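Local coordinates for FAD:protein FMN transferase (PDB 5MGY) that probably transfers the FMN part of FAD to a threonine of target proteins with the help of magnesium, and matures NosR for nitrous oxide reduction, at residues A[201-206]-A[261-266]; A[275-280]-A[286-291]; A[297-302]-A[306-311]. All blocks are in the same frame, centred on the assembly; numbering follows the deposited sequence.

Contact 1: A[201-206]-A[261-266]; sequences IAIEAP and TVIDKS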
ATOM      1  N   ILE A 201     -13.046 -10.016  -6.353  1.00 56.71           N
ATOM      2  CA  ILE A 201     -11.861  -9.550  -7.030  1.00 61.18           C
ATOM      3  C   ILE A 201     -11.194 -10.805  -7.655  1.00 59.35           C
ATOM      4  O   ILE A 201     -11.438 -11.969  -7.252  1.00 45.55           O
ATOM      5  CB  ILE A 201     -10.965  -8.693  -6.065  1.00 67.70           C
ATOM      6  CG1 ILE A 201      -9.885  -7.850  -6.788  1.00 80.26           C
ATOM      7  CG2 ILE A 201     -10.250  -9.565  -5.045  1.00 66.06           C
ATOM      8  CD1 ILE A 201     -10.337  -6.872  -7.875  1.00 83.87           C
ATOM      9  N   ALA A 202     -10.376 -10.539  -8.674  1.00 63.15           N
ATOM     10  CA  ALA A 202      -9.479 -11.533  -9.286  1.00 63.32           C
ATOM     11  C   ALA A 202      -8.010 -11.267  -8.921  1.00 59.85           C
ATOM     12  O   ALA A 202      -7.513 -10.148  -9.111  1.00 61.40           O
ATOM     13  CB  ALA A 202      -9.629 -11.472 -10.799  1.00 69.46           C
ATOM     14  N   ILE A 203      -7.311 -12.286  -8.424  1.00 53.80           N
ATOM     15  CA  ILE A 203      -5.879 -12.208  -8.305  1.00 52.13           C
ATOM     16  C   ILE A 203      -5.300 -12.922  -9.522  1.00 56.15           C
ATOM     17  O   ILE A 203      -5.759 -14.042  -9.849  1.00 50.23           O
ATOM     18  CB  ILE A 203      -5.418 -12.856  -7.012  1.00 49.81           C
ATOM     19  CG1 ILE A 203      -6.051 -12.121  -5.836  1.00 47.25           C
ATOM     20  CG2 ILE A 203      -3.895 -12.785  -6.911  1.00 51.80           C
ATOM     21  CD1 ILE A 203      -6.132 -12.874  -4.533  1.00 44.52           C
ATOM     22  N   GLU A 204      -4.311 -12.286 -10.171  1.00 58.37           N
ATOM     23  CA  GLU A 204      -3.593 -12.930 -11.277  1.00 63.96           C
ATOM     24  C   GLU A 204      -2.702 -14.091 -10.779  1.00 67.45           C
ATOM     25  O   GLU A 204      -2.033 -13.999  -9.722  1.00 64.85           O
ATOM     26  CB  GLU A 204      -2.736 -11.925 -12.060  1.00 66.41           C
ATOM     27  CG  GLU A 204      -3.493 -10.918 -12.905  1.00 68.50           C
ATOM     28  CD  GLU A 204      -4.351 -11.580 -13.970  1.00 72.54           C
ATOM     29  OE1 GLU A 204      -3.829 -12.171 -14.951  1.00 87.53           O
ATOM     30  OE2 GLU A 204      -5.560 -11.512 -13.810  1.00 70.32           O
ATOM     31  N   ALA A 205      -2.689 -15.157 -11.565  1.00 70.09           N
ATOM     32  CA  ALA A 205      -2.164 -16.445 -11.120  1.00 73.05           C
ATOM     33  C   ALA A 205      -1.531 -17.187 -12.303  1.00 73.82           C
ATOM     34  O   ALA A 205      -1.944 -18.285 -12.692  1.00 74.70           O
ATOM     35  CB  ALA A 205      -3.271 -17.263 -10.462  1.00 73.60           C
ATOM     36  N   PRO A 206      -0.496 -16.591 -12.861  1.00 75.48           N
ATOM     37  CA  PRO A 206      -0.001 -17.080 -14.111  1.00 83.61           C
ATOM     38  C   PRO A 206       0.552 -18.495 -14.093  1.00 87.36           C
ATOM     39  O   PRO A 206       0.957 -19.048 -13.076  1.00 74.07           O
ATOM     40  CB  PRO A 206       1.106 -16.076 -14.497  1.00 80.20           C
ATOM     41  CG  PRO A 206       1.008 -15.004 -13.535  1.00 78.42           C
ATOM     42  CD  PRO A 206       0.386 -15.576 -12.321  1.00 76.91           C
ATOM     43  N   THR A 261       0.202 -10.516  -2.927  1.00 35.74           N
ATOM     44  CA  THR A 261      -1.092  -9.969  -2.734  1.00 35.41           C
ATOM     45  C   THR A 261      -1.359 -10.265  -1.303  1.00 36.70           C
ATOM     46  O   THR A 261      -1.174 -11.381  -0.921  1.00 38.52           O
ATOM     47  CB  THR A 261      -2.131 -10.687  -3.615  1.00 34.36           C
ATOM     48  OG1 THR A 261      -1.948 -10.333  -4.988  1.00 32.34           O
ATOM     49  CG2 THR A 261      -3.481 -10.276  -3.216  1.00 34.98           C
ATOM     50  N   VAL A 262      -1.808  -9.288  -0.514  1.00 37.58           N
ATOM     51  CA  VAL A 262      -2.192  -9.551   0.865  1.00 39.68           C
ATOM     52  C   VAL A 262      -3.659  -9.201   1.121  1.00 39.04           C
ATOM     53  O   VAL A 262      -4.202  -8.301   0.509  1.00 43.93           O
ATOM     54  CB  VAL A 262      -1.279  -8.778   1.806  1.00 43.29           C
ATOM     55  CG1 VAL A 262      -1.726  -8.860   3.277  1.00 46.10           C
ATOM     56  CG2 VAL A 262       0.129  -9.321   1.687  1.00 44.66           C
ATOM     57  N   ILE A 263      -4.273  -9.915   2.046  1.00 35.81           N
ATOM     58  CA  ILE A 263      -5.657  -9.752   2.377  1.00 35.93           C
ATOM     59  C   ILE A 263      -5.707  -9.632   3.873  1.00 33.84           C
ATOM     60  O   ILE A 263      -5.171 -10.492   4.596  1.00 35.30           O
ATOM     61  CB  ILE A 263      -6.510 -10.942   1.814  1.00 38.60           C
ATOM     62  CG1 ILE A 263      -6.225 -11.026   0.287  1.00 39.71           C
ATOM     63  CG2 ILE A 263      -8.002 -10.779   2.150  1.00 39.26           C
ATOM     64  CD1 ILE A 263      -7.280 -11.645  -0.574  1.00 40.34           C
ATOM     65  N   ASP A 264      -6.290  -8.530   4.312  1.00 32.50           N
ATOM     66  CA  ASP A 264      -6.416  -8.182   5.700  1.00 33.50           C
ATOM     67  C   ASP A 264      -7.671  -7.289   5.834  1.00 35.11           C
ATOM     68  O   ASP A 264      -8.114  -6.632   4.869  1.00 30.70           O
ATOM     69  CB  ASP A 264      -5.167  -7.421   6.098  1.00 34.47           C
ATOM     70  CG  ASP A 264      -5.022  -7.215   7.613  1.00 36.39           C
ATOM     71  OD1 ASP A 264      -4.006  -7.770   8.104  1.00 43.98           O
ATOM     72  OD2 ASP A 264      -5.815  -6.476   8.292  1.00 34.38           O
ATOM     73  N   LYS A 265      -8.222  -7.255   7.036  1.00 36.78           N
ATOM     74  CA  LYS A 265      -9.372  -6.402   7.293  1.00 39.36           C
ATOM     75  C   LYS A 265      -9.033  -4.911   7.219  1.00 36.21           C
ATOM     76  O   LYS A 265      -9.851  -4.109   6.830  1.00 32.44           O
ATOM     77  CB  LYS A 265     -10.024  -6.752   8.622  1.00 42.62           C
ATOM     78  CG  LYS A 265      -9.264  -6.256   9.771  1.00 49.28           C
ATOM     79  CD  LYS A 265      -9.548  -6.988  11.059  1.00 53.37           C
ATOM     80  CE  LYS A 265      -8.307  -6.817  11.964  1.00 57.75           C
ATOM     81  NZ  LYS A 265      -8.612  -7.372  13.303  1.00 61.88           N
ATOM     82  N   SER A 266      -7.817  -4.567   7.562  1.00 36.15           N
ATOM     83  CA  SER A 266      -7.337  -3.217   7.386  1.00 36.49           C
ATOM     84  C   SER A 266      -6.608  -3.153   6.071  1.00 35.77           C
ATOM     85  O   SER A 266      -5.592  -3.814   5.912  1.00 37.09           O
ATOM     86  CB  SER A 266      -6.381  -2.885   8.519  1.00 35.71           C
ATOM     87  OG  SER A 266      -5.630  -1.778   8.178  1.00 36.80           O
TER

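Contact 2: A[275-280]-A[286-291]; sequences TALMVL and LALAER. With MG (magnesium ion), chain I.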
ATOM      1  N   THR A 275       3.950  -4.526   0.862  1.00 32.26           N
ATOM      2  CA  THR A 275       5.269  -3.907   0.584  1.00 33.68           C
ATOM      3  C   THR A 275       6.452  -4.670   1.244  1.00 31.98           C
ATOM      4  O   THR A 275       7.542  -4.746   0.656  1.00 30.49           O
ATOM      5  CB  THR A 275       5.277  -2.404   1.002  1.00 34.43           C
ATOM      6  OG1 THR A 275       4.372  -1.686   0.165  1.00 38.26           O
ATOM      7  CG2 THR A 275       6.649  -1.758   0.845  1.00 35.54           C
ATOM      8  N   ALA A 276       6.209  -5.172   2.454  1.00 30.54           N
ATOM      9  CA  ALA A 276       7.207  -5.830   3.286  1.00 32.59           C
ATOM     10  C   ALA A 276       7.574  -7.196   2.721  1.00 35.51           C
ATOM     11  O   ALA A 276       8.760  -7.611   2.735  1.00 33.43           O
ATOM     12  CB  ALA A 276       6.660  -6.029   4.689  1.00 31.88           C
ATOM     13  N   LEU A 277       6.540  -7.896   2.256  1.00 35.44           N
ATOM     14  CA  LEU A 277       6.694  -9.217   1.670  1.00 36.10           C
ATOM     15  C   LEU A 277       7.485  -9.126   0.388  1.00 38.90           C
ATOM     16  O   LEU A 277       8.329  -9.967   0.158  1.00 46.54           O
ATOM     17  CB  LEU A 277       5.330  -9.893   1.433  1.00 34.16           C
ATOM     18  CG  LEU A 277       4.662 -10.261   2.732  1.00 32.92           C
ATOM     19  CD1 LEU A 277       3.397 -11.052   2.473  1.00 32.89           C
ATOM     20  CD2 LEU A 277       5.616 -11.047   3.655  1.00 32.10           C
ATOM     21  N   MET A 278       7.258  -8.095  -0.412  1.00 39.54           N
ATOM     22  CA  MET A 278       8.007  -7.899  -1.648  1.00 40.38           C
ATOM     23  C   MET A 278       9.461  -7.478  -1.358  1.00 41.71           C
ATOM     24  O   MET A 278      10.350  -7.712  -2.187  1.00 42.02           O
ATOM     25  CB  MET A 278       7.322  -6.858  -2.522  1.00 40.25           C
ATOM     26  CG  MET A 278       8.134  -6.356  -3.711  1.00 42.90           C
ATOM     27  SD  MET A 278       8.550  -7.594  -4.946  1.00 44.90           S
ATOM     28  CE  MET A 278       7.005  -7.749  -5.802  1.00 45.84           C
ATOM     29  N   VAL A 279       9.697  -6.815  -0.229  1.00 38.37           N
ATOM     30  CA  VAL A 279      11.047  -6.557   0.153  1.00 38.55           C
ATOM     31  C   VAL A 279      11.658  -7.910   0.425  1.00 38.28           C
ATOM     32  O   VAL A 279      12.690  -8.218  -0.117  1.00 39.48           O
ATOM     33  CB  VAL A 279      11.150  -5.616   1.383  1.00 39.11           C
ATOM     34  CG1 VAL A 279      12.558  -5.627   2.016  1.00 34.87           C
ATOM     35  CG2 VAL A 279      10.693  -4.208   0.969  1.00 39.55           C
ATOM     36  N   LEU A 280      10.999  -8.707   1.247  1.00 38.63           N
ATOM     37  CA  LEU A 280      11.618  -9.902   1.854  1.00 42.28           C
ATOM     38  C   LEU A 280      11.968 -10.964   0.819  1.00 42.44           C
ATOM     39  O   LEU A 280      12.987 -11.651   0.940  1.00 41.86           O
ATOM     40  CB  LEU A 280      10.712 -10.523   2.973  1.00 42.57           C
ATOM     41  CG  LEU A 280      10.782  -9.846   4.346  1.00 42.29           C
ATOM     42  CD1 LEU A 280       9.709 -10.417   5.262  1.00 42.90           C
ATOM     43  CD2 LEU A 280      12.177  -9.973   4.955  1.00 41.05           C
ATOM     44  N   LEU A 286       7.247 -15.783   2.559  1.00 53.49           N
ATOM     45  CA  LEU A 286       6.466 -16.941   3.049  1.00 55.93           C
ATOM     46  C   LEU A 286       6.596 -17.366   4.527  1.00 53.66           C
ATOM     47  O   LEU A 286       5.596 -17.747   5.177  1.00 49.69           O
ATOM     48  CB  LEU A 286       6.790 -18.137   2.206  1.00 59.66           C
ATOM     49  CG  LEU A 286       5.714 -18.328   1.169  1.00 64.65           C
ATOM     50  CD1 LEU A 286       6.280 -19.252   0.082  1.00 65.86           C
ATOM     51  CD2 LEU A 286       4.440 -18.881   1.837  1.00 63.02           C
ATOM     52  N   ALA A 287       7.829 -17.341   5.025  1.00 51.76           N
ATOM     53  CA  ALA A 287       8.099 -17.747   6.388  1.00 52.80           C
ATOM     54  C   ALA A 287       7.427 -16.744   7.304  1.00 52.72           C
ATOM     55  O   ALA A 287       6.665 -17.177   8.201  1.00 51.70           O
ATOM     56  CB  ALA A 287       9.601 -17.871   6.653  1.00 52.30           C
ATOM     57  N   LEU A 288       7.658 -15.428   7.049  1.00 52.34           N
ATOM     58  CA  LEU A 288       7.032 -14.329   7.846  1.00 47.88           C
ATOM     59  C   LEU A 288       5.514 -14.453   7.771  1.00 40.98           C
ATOM     60  O   LEU A 288       4.818 -14.498   8.803  1.00 36.09           O
ATOM     61  CB  LEU A 288       7.494 -12.929   7.373  1.00 49.28           C
ATOM     62  CG  LEU A 288       6.940 -11.767   8.221  1.00 49.86           C
ATOM     63  CD1 LEU A 288       7.720 -11.553   9.494  1.00 52.38           C
ATOM     64  CD2 LEU A 288       6.897 -10.507   7.403  1.00 50.17           C
ATOM     65  N   ALA A 289       5.026 -14.570   6.552  1.00 37.99           N
ATOM     66  CA  ALA A 289       3.606 -14.611   6.384  1.00 45.33           C
ATOM     67  C   ALA A 289       2.972 -15.735   7.193  1.00 52.06           C
ATOM     68  O   ALA A 289       1.981 -15.483   7.878  1.00 53.13           O
ATOM     69  CB  ALA A 289       3.210 -14.699   4.926  1.00 46.91           C
ATOM     70  N   GLU A 290       3.590 -16.940   7.161  1.00 58.30           N
ATOM     71  CA  GLU A 290       3.138 -18.100   7.951  1.00 55.75           C
ATOM     72  C   GLU A 290       3.327 -17.866   9.460  1.00 56.65           C
ATOM     73  O   GLU A 290       2.435 -18.201  10.272  1.00 59.84           O
ATOM     74  CB  GLU A 290       3.869 -19.363   7.533  1.00 57.99           C
ATOM     75  CG  GLU A 290       2.939 -20.523   7.259  1.00 61.18           C
ATOM     76  CD  GLU A 290       2.245 -20.423   5.920  1.00 61.48           C
ATOM     77  OE1 GLU A 290       2.940 -20.212   4.905  1.00 61.44           O
ATOM     78  OE2 GLU A 290       1.009 -20.569   5.885  1.00 61.87           O
ATOM     79  N   ARG A 291       4.472 -17.288   9.826  1.00 51.06           N
ATOM     80  CA  ARG A 291       4.745 -17.017  11.211  1.00 52.98           C
ATOM     81  C   ARG A 291       3.669 -16.112  11.780  1.00 53.45           C
ATOM     82  O   ARG A 291       3.116 -16.414  12.829  1.00 56.00           O
ATOM     83  CB  ARG A 291       6.115 -16.390  11.364  1.00 52.81           C
ATOM     84  CG  ARG A 291       6.562 -16.266  12.788  1.00 55.34           C
ATOM     85  CD  ARG A 291       7.794 -15.382  12.857  1.00 63.19           C
ATOM     86  NE  ARG A 291       7.468 -13.944  13.041  1.00 69.07           N
ATOM     87  CZ  ARG A 291       8.327 -12.917  12.921  1.00 75.86           C
ATOM     88  NH1 ARG A 291       9.607 -13.123  12.607  1.00 76.62           N
ATOM     89  NH2 ARG A 291       7.915 -11.653  13.098  1.00 77.95           N
TER
HETATM   90 MG    MG I 401       2.350  -0.480  -0.758  1.00 51.00          MG

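Contact 3: A[297-302]-A[306-311]; sequences FFVVRE and FVTTST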
ATOM      1  N   PHE A 297      -0.708 -14.350  -1.243  1.00 39.45           N
ATOM      2  CA  PHE A 297      -0.625 -15.131  -2.475  1.00 41.66           C
ATOM      3  C   PHE A 297       0.556 -14.586  -3.278  1.00 40.95           C
ATOM      4  O   PHE A 297       0.493 -13.470  -3.805  1.00 40.54           O
ATOM      5  CB  PHE A 297      -1.927 -14.950  -3.253  1.00 45.28           C
ATOM      6  CG  PHE A 297      -2.003 -15.704  -4.549  1.00 49.13           C
ATOM      7  CD1 PHE A 297      -2.637 -16.968  -4.566  1.00 53.59           C
ATOM      8  CD2 PHE A 297      -1.508 -15.172  -5.747  1.00 47.52           C
ATOM      9  CE1 PHE A 297      -2.764 -17.691  -5.749  1.00 53.46           C
ATOM     10  CE2 PHE A 297      -1.627 -15.898  -6.931  1.00 51.27           C
ATOM     11  CZ  PHE A 297      -2.236 -17.168  -6.929  1.00 53.27           C
ATOM     12  N   PHE A 298       1.624 -15.364  -3.367  1.00 41.29           N
ATOM     13  CA  PHE A 298       2.861 -14.969  -4.023  1.00 39.94           C
ATOM     14  C   PHE A 298       2.974 -15.359  -5.505  1.00 40.99           C
ATOM     15  O   PHE A 298       2.461 -16.364  -5.893  1.00 41.77           O
ATOM     16  CB  PHE A 298       3.999 -15.655  -3.308  1.00 38.25           C
ATOM     17  CG  PHE A 298       4.186 -15.233  -1.923  1.00 38.09           C
ATOM     18  CD1 PHE A 298       5.308 -14.494  -1.555  1.00 37.42           C
ATOM     19  CD2 PHE A 298       3.264 -15.552  -0.961  1.00 38.19           C
ATOM     20  CE1 PHE A 298       5.489 -14.085  -0.251  1.00 37.69           C
ATOM     21  CE2 PHE A 298       3.452 -15.141   0.346  1.00 39.89           C
ATOM     22  CZ  PHE A 298       4.560 -14.406   0.705  1.00 37.70           C
ATOM     23  N   VAL A 299       3.634 -14.548  -6.333  1.00 40.45           N
ATOM     24  CA  VAL A 299       3.912 -14.913  -7.715  1.00 42.84           C
ATOM     25  C   VAL A 299       5.411 -14.860  -7.951  1.00 44.60           C
ATOM     26  O   VAL A 299       6.009 -13.794  -8.118  1.00 42.16           O
ATOM     27  CB  VAL A 299       3.170 -14.049  -8.738  1.00 47.01           C
ATOM     28  CG1 VAL A 299       3.399 -14.575 -10.137  1.00 47.50           C
ATOM     29  CG2 VAL A 299       1.684 -14.139  -8.474  1.00 50.60           C
ATOM     30  N   VAL A 300       5.994 -16.053  -7.999  1.00 49.34           N
ATOM     31  CA  VAL A 300       7.418 -16.257  -8.140  1.00 52.29           C
ATOM     32  C   VAL A 300       7.702 -16.730  -9.541  1.00 58.13           C
ATOM     33  O   VAL A 300       7.036 -17.675 -10.099  1.00 67.16           O
ATOM     34  CB  VAL A 300       7.945 -17.307  -7.162  1.00 51.22           C
ATOM     35  CG1 VAL A 300       9.457 -17.295  -7.200  1.00 50.66           C
ATOM     36  CG2 VAL A 300       7.402 -17.067  -5.767  1.00 48.87           C
ATOM     37  N   ARG A 301       8.653 -15.992 -10.105  1.00 58.71           N
ATOM     38  CA  ARG A 301       9.170 -16.192 -11.427  1.00 65.57           C
ATOM     39  C   ARG A 301      10.217 -17.263 -11.317  1.00 71.80           C
ATOM     40  O   ARG A 301      11.250 -17.093 -10.694  1.00 61.12           O
ATOM     41  CB  ARG A 301       9.786 -14.902 -11.903  1.00 68.12           C
ATOM     42  CG  ARG A 301      10.891 -15.047 -12.901  1.00 72.12           C
ATOM     43  CD  ARG A 301      10.378 -15.563 -14.199  1.00 78.98           C
ATOM     44  NE  ARG A 301      10.107 -14.516 -15.177  1.00 83.04           N
ATOM     45  CZ  ARG A 301      10.654 -14.532 -16.411  1.00 88.18           C
ATOM     46  NH1 ARG A 301      10.363 -13.611 -17.290  1.00 87.14           N
ATOM     47  NH2 ARG A 301      11.509 -15.446 -16.791  1.00 90.10           N
ATOM     48  N   GLU A 302       9.901 -18.389 -11.907  1.00 85.22           N
ATOM     49  CA  GLU A 302      10.777 -19.544 -11.864  1.00 95.82           C
ATOM     50  C   GLU A 302      10.908 -20.110 -13.258  1.00 95.70           C
ATOM     51  O   GLU A 302       9.912 -20.330 -13.927  1.00 93.33           O
ATOM     52  CB  GLU A 302      10.187 -20.558 -10.862  1.00100.16           C
ATOM     53  CG  GLU A 302      10.965 -21.821 -10.598  1.00103.72           C
ATOM     54  CD  GLU A 302      12.161 -21.721  -9.635  1.00 98.63           C
ATOM     55  OE1 GLU A 302      12.181 -21.083  -8.546  1.00 93.04           O
ATOM     56  OE2 GLU A 302      13.139 -22.346 -10.015  1.00 91.58           O
ATOM     57  N   PHE A 306       6.001 -18.788 -14.347  1.00 73.25           N
ATOM     58  CA  PHE A 306       5.644 -18.397 -12.984  1.00 69.10           C
ATOM     59  C   PHE A 306       5.125 -19.517 -12.114  1.00 65.47           C
ATOM     60  O   PHE A 306       4.414 -20.383 -12.588  1.00 67.13           O
ATOM     61  CB  PHE A 306       4.636 -17.263 -13.033  1.00 65.97           C
ATOM     62  CG  PHE A 306       5.192 -15.996 -13.572  1.00 66.52           C
ATOM     63  CD1 PHE A 306       6.082 -15.226 -12.826  1.00 64.30           C
ATOM     64  CD2 PHE A 306       4.842 -15.548 -14.824  1.00 63.66           C
ATOM     65  CE1 PHE A 306       6.606 -14.043 -13.317  1.00 60.92           C
ATOM     66  CE2 PHE A 306       5.385 -14.370 -15.317  1.00 62.73           C
ATOM     67  CZ  PHE A 306       6.254 -13.602 -14.558  1.00 61.30           C
ATOM     68  N   VAL A 307       5.497 -19.495 -10.845  1.00 60.99           N
ATOM     69  CA  VAL A 307       4.885 -20.392  -9.856  1.00 57.85           C
ATOM     70  C   VAL A 307       4.131 -19.573  -8.842  1.00 53.71           C
ATOM     71  O   VAL A 307       4.575 -18.498  -8.504  1.00 53.20           O
ATOM     72  CB  VAL A 307       5.909 -21.292  -9.150  1.00 59.21           C
ATOM     73  CG1 VAL A 307       6.474 -22.278 -10.150  1.00 64.99           C
ATOM     74  CG2 VAL A 307       7.013 -20.492  -8.446  1.00 60.63           C
ATOM     75  N   THR A 308       3.023 -20.087  -8.315  1.00 53.60           N
ATOM     76  CA  THR A 308       2.226 -19.387  -7.293  1.00 55.94           C
ATOM     77  C   THR A 308       2.177 -20.110  -5.945  1.00 53.82           C
ATOM     78  O   THR A 308       2.055 -21.311  -5.845  1.00 56.05           O
ATOM     79  CB  THR A 308       0.753 -19.062  -7.799  1.00 60.35           C
ATOM     80  OG1 THR A 308      -0.016 -20.268  -8.001  1.00 59.42           O
ATOM     81  CG2 THR A 308       0.752 -18.247  -9.117  1.00 59.84           C
ATOM     82  N   THR A 309       2.165 -19.356  -4.878  1.00 55.71           N
ATOM     83  CA  THR A 309       2.140 -19.978  -3.564  1.00 58.81           C
ATOM     84  C   THR A 309       1.225 -19.143  -2.674  1.00 55.66           C
ATOM     85  O   THR A 309       1.253 -17.947  -2.710  1.00 56.49           O
ATOM     86  CB  THR A 309       3.583 -20.076  -2.990  1.00 60.45           C
ATOM     87  OG1 THR A 309       4.515 -20.309  -4.073  1.00 59.04           O
ATOM     88  CG2 THR A 309       3.673 -21.173  -1.907  1.00 62.22           C
ATOM     89  N   SER A 310       0.396 -19.801  -1.907  1.00 59.67           N
ATOM     90  CA  SER A 310      -0.580 -19.167  -1.052  1.00 60.00           C
ATOM     91  C   SER A 310      -0.189 -19.568   0.374  1.00 55.81           C
ATOM     92  O   SER A 310       0.574 -20.467   0.544  1.00 58.12           O
ATOM     93  CB  SER A 310      -2.024 -19.599  -1.467  1.00 61.79           C
ATOM     94  OG  SER A 310      -2.354 -20.956  -1.127  1.00 62.76           O
ATOM     95  N   THR A 311      -0.643 -18.855   1.381  1.00 54.34           N
ATOM     96  CA  THR A 311      -0.327 -19.221   2.737  1.00 55.01           C
ATOM     97  C   THR A 311      -1.449 -20.038   3.251  1.00 54.25           C
ATOM     98  O   THR A 311      -2.458 -20.242   2.588  1.00 53.75           O
ATOM     99  CB  THR A 311      -0.152 -17.984   3.651  1.00 57.79           C
ATOM    100  OG1 THR A 311      -1.408 -17.287   3.783  1.00 58.51           O
ATOM    101  CG2 THR A 311       0.954 -17.067   3.095  1.00 56.46           C
TER

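Contact 1: A[201-206]-A[261-266]
Ile203 and Thr261 bring the two strands closest together, yet their CA atoms stay 7.7 Å apart and no hydrogen bond links 201-206 to 261-266, so the strands meet through side chains alone. The side chains of this pair reach toward each other tip to tip. The CG2 methyl of Ile203 stops 3.7 Å from Thr261 OG1, while its CD1 lies 3.9 Å from Thr261 CG2. In Ile203 the CG1 branch is anti to the carbonyl carbon (chi1 -60°), which leaves CG2 and the end of the longer arm to touch different atoms of the threonine. The CD1 methyl also reaches the CD1 of Ile263, at 4.3 Å, so a single isoleucine bridges two alternate residues of the facing strand. Although buried, the hydroxyl of Thr261 is not stranded against carbon: it is hydrogen-bonded to the hydroxyl of Thr226. Val262, between the two contacting residues, points away and packs on Ala270, Ser274 and Leu277 of helix 267-292. At the end of the strand, Asp264 OD2 accepts from the backbone N of Ser266 at 2.9 Å with its anti lone pair, forming an Asx turn, and Ser266 then N-caps the helix through its OG. Layered packing of this kind shows how one strand can serve two neighbours: 257-264, inside the large antiparallel sheet, presents Thr261 and Ile263 to the small two-stranded sheet of 199-205 and 213-219, and Val262 to the helix that carries two of the magnesium ligands.

Contact 2: A[275-280]-A[286-291]
Leu288 points its CD2 methyl at two leucines one helical turn apart, Leu277 and Leu280. Against Leu280 the side chains stand at about a right angle, and CD2 of Leu288 comes 3.5 Å from CD1 of Leu280. Leu277 meets Leu288 on a slant, with its own CD2 4.0 Å from Leu288 CD2. The other methyl of Leu277, CD1, rests 4.4 Å from the CB of Ala289. Leu288 holds CG anti to its backbone N (chi1 -177°), which directs its branch at the facing leucines. The axes of the two segments pass 10.0 Å apart with their directions 141° apart: helix 267-292 doubles back on itself as a helical hairpin, and the leucines pack between its arms. Leu277 also packs on Val260, Ala296 and Phe298, tying the hairpin to the large sheet. The CD1 of Leu288 lies 3.6 Å above one face of the Arg291 guanidinium, toward the rim, and NH1 of that arginine forms a salt bridge with Asp95. Thr275, on the first arm, turns to the metal instead: its OG1 binds magnesium at 2.5 Å, with Ser157 O and Asp271 OD2 as the other protein ligands.

Contact 3: A[297-302]-A[306-311]
Phe306 lays its ring beside Val299 and Arg301 on the neighbouring strand. Its CD1 lies 3.9 Å from Val299 CG1, and its CE1 is 3.6 Å from Arg301 CB. The bent arginine chain runs past the ring, NE 4.0 Å from CZ of Phe306, with guanidinium and ring planes 80° apart. On the same face Phe297 has CG anti to its backbone N (chi1 -180°), which carries the ring across to Thr308, where its CZ touches CB at 3.6 Å. The other face holds Val300, whose CB meets CG2 of Val307 at 3.6 Å, and Phe298, which has the Thr309 carbonyl oxygen at its ring edge, in plane. The backbone carrying both sets of side chains is an antiparallel beta hairpin, in which Phe298-Thr309 and Val300-Val307 are the hydrogen-bonded pairs. Phe298 N donates to Thr309 O at 2.7 Å and Thr309 N returns a bond to Phe298 O. Strand 306-310 forms one border of the large sheet, and 295-301 joins it to 257-264. Further out, Tyr230 meets the Phe306 ring edge-to-face, with Pro206 and Ala258 also against it. An alanine in place of Phe306 would probably leave Tyr230 without this edge-to-face partner and open a gap beside Val299 and the Arg301 chain. At the other end of the hairpin, Thr311 sets CG2 4.2 Å from CE2 at the Phe298 ring edge, while its OG1 caps the following helix at Phe314 N and also bonds Ile294 O.

In the fold
Followed from the N terminus, the three contacts come in series, none enclosing or crossing another. Contact 1 closes the longest loop, 54 residues including several strands, and brings the small sheet against the large one. The chain then enters helix 267-292, where contact 2 closes over a five-residue connection within the helix and folds it back. It leaves along strand 295-301, and contact 3 closes the short loop 302-305 to add the border strand. The sites also touch in space: Val262 and Leu277 join contacts 1 and 2, Thr261 O probably accepts from Phe297 N, and Ala289 lies against Thr311. Helical hairpin and small sheet thus pack on opposite faces of strands 257-264 and 295-301.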